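PDB 5MQR: beta-L-arabinobiosidase from Bacteroides thetaiotaomicron, which probably hydrolyses glycosidic bonds of complex plant pectin, acting as a beta-L-arabinobiosidase and perhaps as a sialidase. Local coordinates for residues Val188-Lys193 / Gly199-Ile204; Pro218-Ser223 / Lys230-Ile235. All coordinates share one frame; numbering follows the deposited sequence.

Contact 1: residues Val188-Lys193 / Gly199-Ile204; sequences VVREIK and GPIYFI
Arg190 reaches across to Gly199 side-on: NE and NH2 both donate to the one carbonyl oxygen, Gly199 O, each at 2.9 Å, and that oxygen lies within 1° of the guanidinium plane. A bend at chi3 (-53°) turns the otherwise extended chain back so that this edge meets the carbonyl. One face of the same group is covered by Ile201, whose CG1 stands 3.5 Å from Arg190 CZ over the centre of the plane. The third nitrogen, NH1, donates to Val122 O in strand 120-123, the edge of another four-stranded sheet, so the group is held at two places, which should restrict its rotation. Val188 sends CG1 over the centre of the Phe203 ring, 3.8 Å from its centroid and 7° off the normal, a CH-pi contact. On the other face of the sheet Val189 CG1 meets Ile204 CG2 at 3.9 Å, their side chains crossing at about a right angle. The backbone frame is an antiparallel hairpin. Val189 and Tyr202 form its hydrogen-bonded pair, with Val189 N to Tyr202 O at 2.8 Å, whereas Gly199 N donates to Glu191 O at 3.0 Å. Between these, a water links Glu191 N to Pro200 O where direct pairing lapses. The strands form the outer hairpin of a four-stranded antiparallel sheet, as in a propeller blade; chemically, arginine and water satisfy carbonyls that regular strand pairing does not reach.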
# COMPACT_ATOMS: atom_id res chain seq x y z
N VAL A 188 9.82 31.95 30.86
CA VAL A 188 10.33 33.03 30.03
C VAL A 188 10.02 32.75 28.58
O VAL A 188 9.79 31.61 28.19
CB VAL A 188 11.86 33.25 30.18
CG1 VAL A 188 12.18 33.71 31.59
CG2 VAL A 188 12.66 32.01 29.81
N VAL A 189 10.03 33.82 27.80
CA VAL A 189 9.76 33.80 26.37
C VAL A 189 10.72 34.77 25.69
O VAL A 189 11.18 35.73 26.30
CB VAL A 189 8.34 34.28 26.01
CG1 VAL A 189 7.29 33.25 26.39
CG2 VAL A 189 8.01 35.64 26.64
N ARG A 190 10.97 34.51 24.41
CA ARG A 190 11.56 35.51 23.52
C ARG A 190 11.17 35.23 22.08
O ARG A 190 10.90 34.10 21.71
CB ARG A 190 13.08 35.55 23.68
CG ARG A 190 13.84 34.43 22.99
CD ARG A 190 15.27 34.34 23.52
NE ARG A 190 15.96 35.63 23.44
CZ ARG A 190 17.22 35.84 23.78
NH1 ARG A 190 18.00 34.86 24.23
NH2 ARG A 190 17.71 37.05 23.66
N GLU A 191 11.14 36.29 21.27
CA GLU A 191 10.78 36.16 19.89
C GLU A 191 11.98 35.66 19.10
O GLU A 191 13.10 36.08 19.35
CB GLU A 191 10.31 37.49 19.32
CG GLU A 191 9.85 37.35 17.87
CD GLU A 191 8.97 38.49 17.40
OE1 GLU A 191 8.75 39.44 18.17
OE2 GLU A 191 8.51 38.42 16.24
N ILE A 192 11.73 34.76 18.16
CA ILE A 192 12.69 34.43 17.13
C ILE A 192 12.30 35.17 15.82
O ILE A 192 11.17 35.06 15.34
CB ILE A 192 12.77 32.92 16.90
CG1 ILE A 192 13.32 32.23 18.17
CG2 ILE A 192 13.66 32.61 15.70
CD1 ILE A 192 12.94 30.76 18.26
N LYS A 193 13.24 35.93 15.27
CA LYS A 193 12.97 36.77 14.09
C LYS A 193 13.39 36.10 12.79
O LYS A 193 14.15 35.14 12.79
CB LYS A 193 13.61 38.15 14.29
CG LYS A 193 12.74 39.05 15.16
CD LYS A 193 13.53 39.91 16.13
CE LYS A 193 12.89 41.29 16.28
NZ LYS A 193 13.66 42.18 17.19
N GLY A 199 14.83 38.40 20.00
CA GLY A 199 14.39 39.54 20.79
C GLY A 199 14.77 39.39 22.25
O GLY A 199 15.38 38.38 22.63
N PRO A 200 14.42 40.39 23.08
CA PRO A 200 14.82 40.25 24.47
C PRO A 200 14.01 39.19 25.21
O PRO A 200 12.93 38.79 24.76
CB PRO A 200 14.61 41.66 25.07
CG PRO A 200 14.40 42.58 23.90
CD PRO A 200 13.88 41.73 22.78
N ILE A 201 14.60 38.68 26.29
CA ILE A 201 13.95 37.71 27.14
C ILE A 201 13.00 38.43 28.10
O ILE A 201 13.37 39.42 28.72
CB ILE A 201 14.96 36.88 27.97
CG1 ILE A 201 15.89 36.11 27.03
CG2 ILE A 201 14.21 35.91 28.89
CD1 ILE A 201 17.10 35.53 27.72
N TYR A 202 11.78 37.91 28.20
CA TYR A 202 10.84 38.36 29.21
C TYR A 202 10.24 37.17 29.97
O TYR A 202 10.19 36.05 29.46
CB TYR A 202 9.70 39.17 28.59
CG TYR A 202 10.12 40.38 27.79
CD1 TYR A 202 10.43 40.27 26.43
CD2 TYR A 202 10.14 41.64 28.37
CE1 TYR A 202 10.79 41.38 25.68
CE2 TYR A 202 10.50 42.75 27.63
CZ TYR A 202 10.83 42.62 26.29
OH TYR A 202 11.17 43.72 25.57
N PHE A 203 9.76 37.46 31.17
CA PHE A 203 8.92 36.55 31.89
C PHE A 203 7.47 36.66 31.42
O PHE A 203 6.92 37.76 31.29
CB PHE A 203 8.96 36.82 33.39
CG PHE A 203 10.10 36.16 34.08
CD1 PHE A 203 9.96 34.88 34.58
CD2 PHE A 203 11.31 36.82 34.23
CE1 PHE A 203 11.00 34.26 35.23
CE2 PHE A 203 12.36 36.21 34.88
CZ PHE A 203 12.21 34.92 35.38
N ILE A 204 6.87 35.51 31.19
CA ILE A 204 5.46 35.39 30.88
C ILE A 204 4.65 34.86 32.09
O ILE A 204 3.43 35.09 32.18
CB ILE A 204 5.26 34.53 29.61
CG1 ILE A 204 3.83 34.67 29.07
CG2 ILE A 204 5.57 33.07 29.87
CD1 ILE A 204 3.61 34.08 27.68
O HOH W 1 11.64 38.78 22.50

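Contact 2: residues Pro218-Ser223 / Lys230-Ile235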
# COMPACT_ATOMS: atom_id res chain seq x y z
N PRO A 218 12.58 41.53 32.41
CA PRO A 218 11.30 42.20 32.63
C PRO A 218 10.08 41.35 32.26
O PRO A 218 10.19 40.33 31.56
CB PRO A 218 11.39 43.49 31.80
CG PRO A 218 12.50 43.27 30.82
CD PRO A 218 13.41 42.22 31.39
N TYR A 219 8.94 41.77 32.78
CA TYR A 219 7.67 41.15 32.45
C TYR A 219 7.29 41.46 31.00
O TYR A 219 7.57 42.55 30.50
CB TYR A 219 6.61 41.66 33.41
CG TYR A 219 5.26 41.00 33.33
CD1 TYR A 219 5.12 39.64 33.48
CD2 TYR A 219 4.12 41.77 33.17
CE1 TYR A 219 3.88 39.04 33.43
CE2 TYR A 219 2.87 41.20 33.12
CZ TYR A 219 2.75 39.84 33.25
OH TYR A 219 1.49 39.30 33.19
N PHE A 220 6.68 40.50 30.33
CA PHE A 220 6.46 40.62 28.89
C PHE A 220 5.65 41.86 28.48
O PHE A 220 5.84 42.38 27.40
CB PHE A 220 5.84 39.34 28.30
CG PHE A 220 4.35 39.20 28.51
CD1 PHE A 220 3.85 38.63 29.68
CD2 PHE A 220 3.46 39.62 27.53
CE1 PHE A 220 2.48 38.50 29.87
CE2 PHE A 220 2.08 39.47 27.70
CZ PHE A 220 1.59 38.92 28.88
N LYS A 221 4.77 42.33 29.36
CA LYS A 221 3.97 43.50 29.06
C LYS A 221 4.79 44.79 29.00
O LYS A 221 4.26 45.81 28.59
CB LYS A 221 2.81 43.65 30.06
CG LYS A 221 1.73 42.56 29.96
CD LYS A 221 0.42 43.04 30.60
CE LYS A 221 -0.32 41.97 31.41
NZ LYS A 221 -1.41 41.29 30.70
N LYS A 222 6.06 44.77 29.40
CA LYS A 222 6.88 45.97 29.34
C LYS A 222 7.48 46.21 27.97
O LYS A 222 7.96 47.31 27.71
CB LYS A 222 8.00 45.93 30.38
CG LYS A 222 7.50 45.79 31.81
CD LYS A 222 6.91 47.09 32.36
CE LYS A 222 5.56 46.84 33.02
NZ LYS A 222 5.29 47.93 33.99
N SER A 223 7.46 45.20 27.11
CA SER A 223 7.92 45.38 25.73
C SER A 223 7.13 46.47 25.04
O SER A 223 5.91 46.55 25.19
CB SER A 223 7.77 44.10 24.92
OG SER A 223 8.23 44.26 23.59
N LYS A 230 0.91 40.96 22.27
CA LYS A 230 -0.28 40.22 21.82
C LYS A 230 0.00 38.74 21.61
O LYS A 230 -0.85 37.91 21.91
CB LYS A 230 -0.91 40.82 20.53
CG LYS A 230 -1.86 41.99 20.80
CD LYS A 230 -2.21 42.89 19.59
CE LYS A 230 -2.33 44.34 20.08
NZ LYS A 230 -2.91 45.34 19.11
N ALA A 231 1.17 38.43 21.05
CA ALA A 231 1.59 37.06 20.78
C ALA A 231 1.73 36.25 22.08
O ALA A 231 1.30 35.09 22.14
CB ALA A 231 2.90 37.02 19.98
N CYS A 232 2.32 36.88 23.10
CA CYS A 232 2.45 36.27 24.41
C CYS A 232 1.07 36.10 25.05
O CYS A 232 0.78 35.05 25.60
CB CYS A 232 3.35 37.10 25.31
SG CYS A 232 5.08 37.15 24.78
N GLN A 233 0.23 37.12 24.94
CA GLN A 233 -1.12 37.05 25.51
C GLN A 233 -1.94 35.89 24.93
O GLN A 233 -2.77 35.32 25.64
CB GLN A 233 -1.86 38.39 25.31
CG GLN A 233 -3.15 38.52 26.12
CD GLN A 233 -2.91 38.34 27.61
OE1 GLN A 233 -2.12 39.05 28.20
NE2 GLN A 233 -3.58 37.37 28.22
N GLU A 234 -1.72 35.57 23.65
CA GLU A 234 -2.35 34.43 22.98
C GLU A 234 -1.95 33.09 23.60
O GLU A 234 -2.74 32.15 23.58
CB GLU A 234 -1.98 34.35 21.49
CG GLU A 234 -2.64 35.39 20.59
CD GLU A 234 -2.04 35.44 19.20
OE1 GLU A 234 -1.43 34.45 18.73
OE2 GLU A 234 -2.17 36.50 18.56
N ILE A 235 -0.71 32.99 24.07
CA ILE A 235 -0.25 31.78 24.73
C ILE A 235 -1.07 31.60 26.00
O ILE A 235 -1.62 30.52 26.21
CB ILE A 235 1.23 31.84 25.08
CG1 ILE A 235 2.06 31.79 23.79
CG2 ILE A 235 1.61 30.69 26.01
CD1 ILE A 235 3.49 32.26 23.97
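Phe220 and Cys232 mark the nearest backbone approach between a short 3-10 turn, residues 220-222, and the helix that runs through 230-235, their CA atoms 7.4 Å apart. The turn is pinned by Lys222 N donating to Tyr219 O at 2.9 Å, and the helix by Glu234 N donating to Lys230 O. At this spacing side chains must bridge the gap, and Phe220 does most of it. With chi1 at 80°, its CG sits between the backbone N and the carbonyl carbon, which sends the ring toward the helix. Its CD2 touches Cys232 CB at 3.4 Å, an oblique approach. Cys232 SG lies 4.8 Å from the centroid of the Phe220 ring and 44° off its normal, so the sulfur-aromatic contact is also oblique. Further along the rim, Gln233 OE1 lies in the ring plane, 3.8 Å from Phe220 CZ, with amide and ring planes turned 46° apart. Lys221 lays its CG over one face of the Phe220 ring, near the rim, then bends at chi3 and chi4 to bring NZ 3.4 Å from Gln233 OE1. The amide nitrogen of Gln233 is engaged by Asp237, one turn further on, which orients the amide. Val229 and Leu236 of the same helix also touch the Phe220 ring. Were that ring cut back to an alanine, a gap beside Cys232 would probably open, leaving its CB and sulfur without their aromatic neighbour. Chemically, the Phe220 ring packed against helix 226-236 ties down the loop after strand 202-206 in the N-terminal beta-propeller region, apolar at Cys232 and giving way at the rim to an amide oxygen and an ammonium group on the exposed side.

Contact 1 is the larger (559 Å² against 168 Å²) and the more buried, with 8 of its 11 touching residues buried against 2 of 4. It unites adjacent strands of one sheet; contact 2 packs the following loop onto helix 226-236. They are successive in the chain, their centres about 9 Å apart, and meet at Phe203: its N and O probably bond to Pro218 O and Phe220 N, each at 2.9 Å, so the loop runs beside the outermost strand. The helix serves both, since Cys232 also touches Val189 and Ile204. Contact 1 combines backbone and arginine hydrogen bonds with apolar packing, whereas contact 2 depends on side-chain packing, with its polar groups toward the surface.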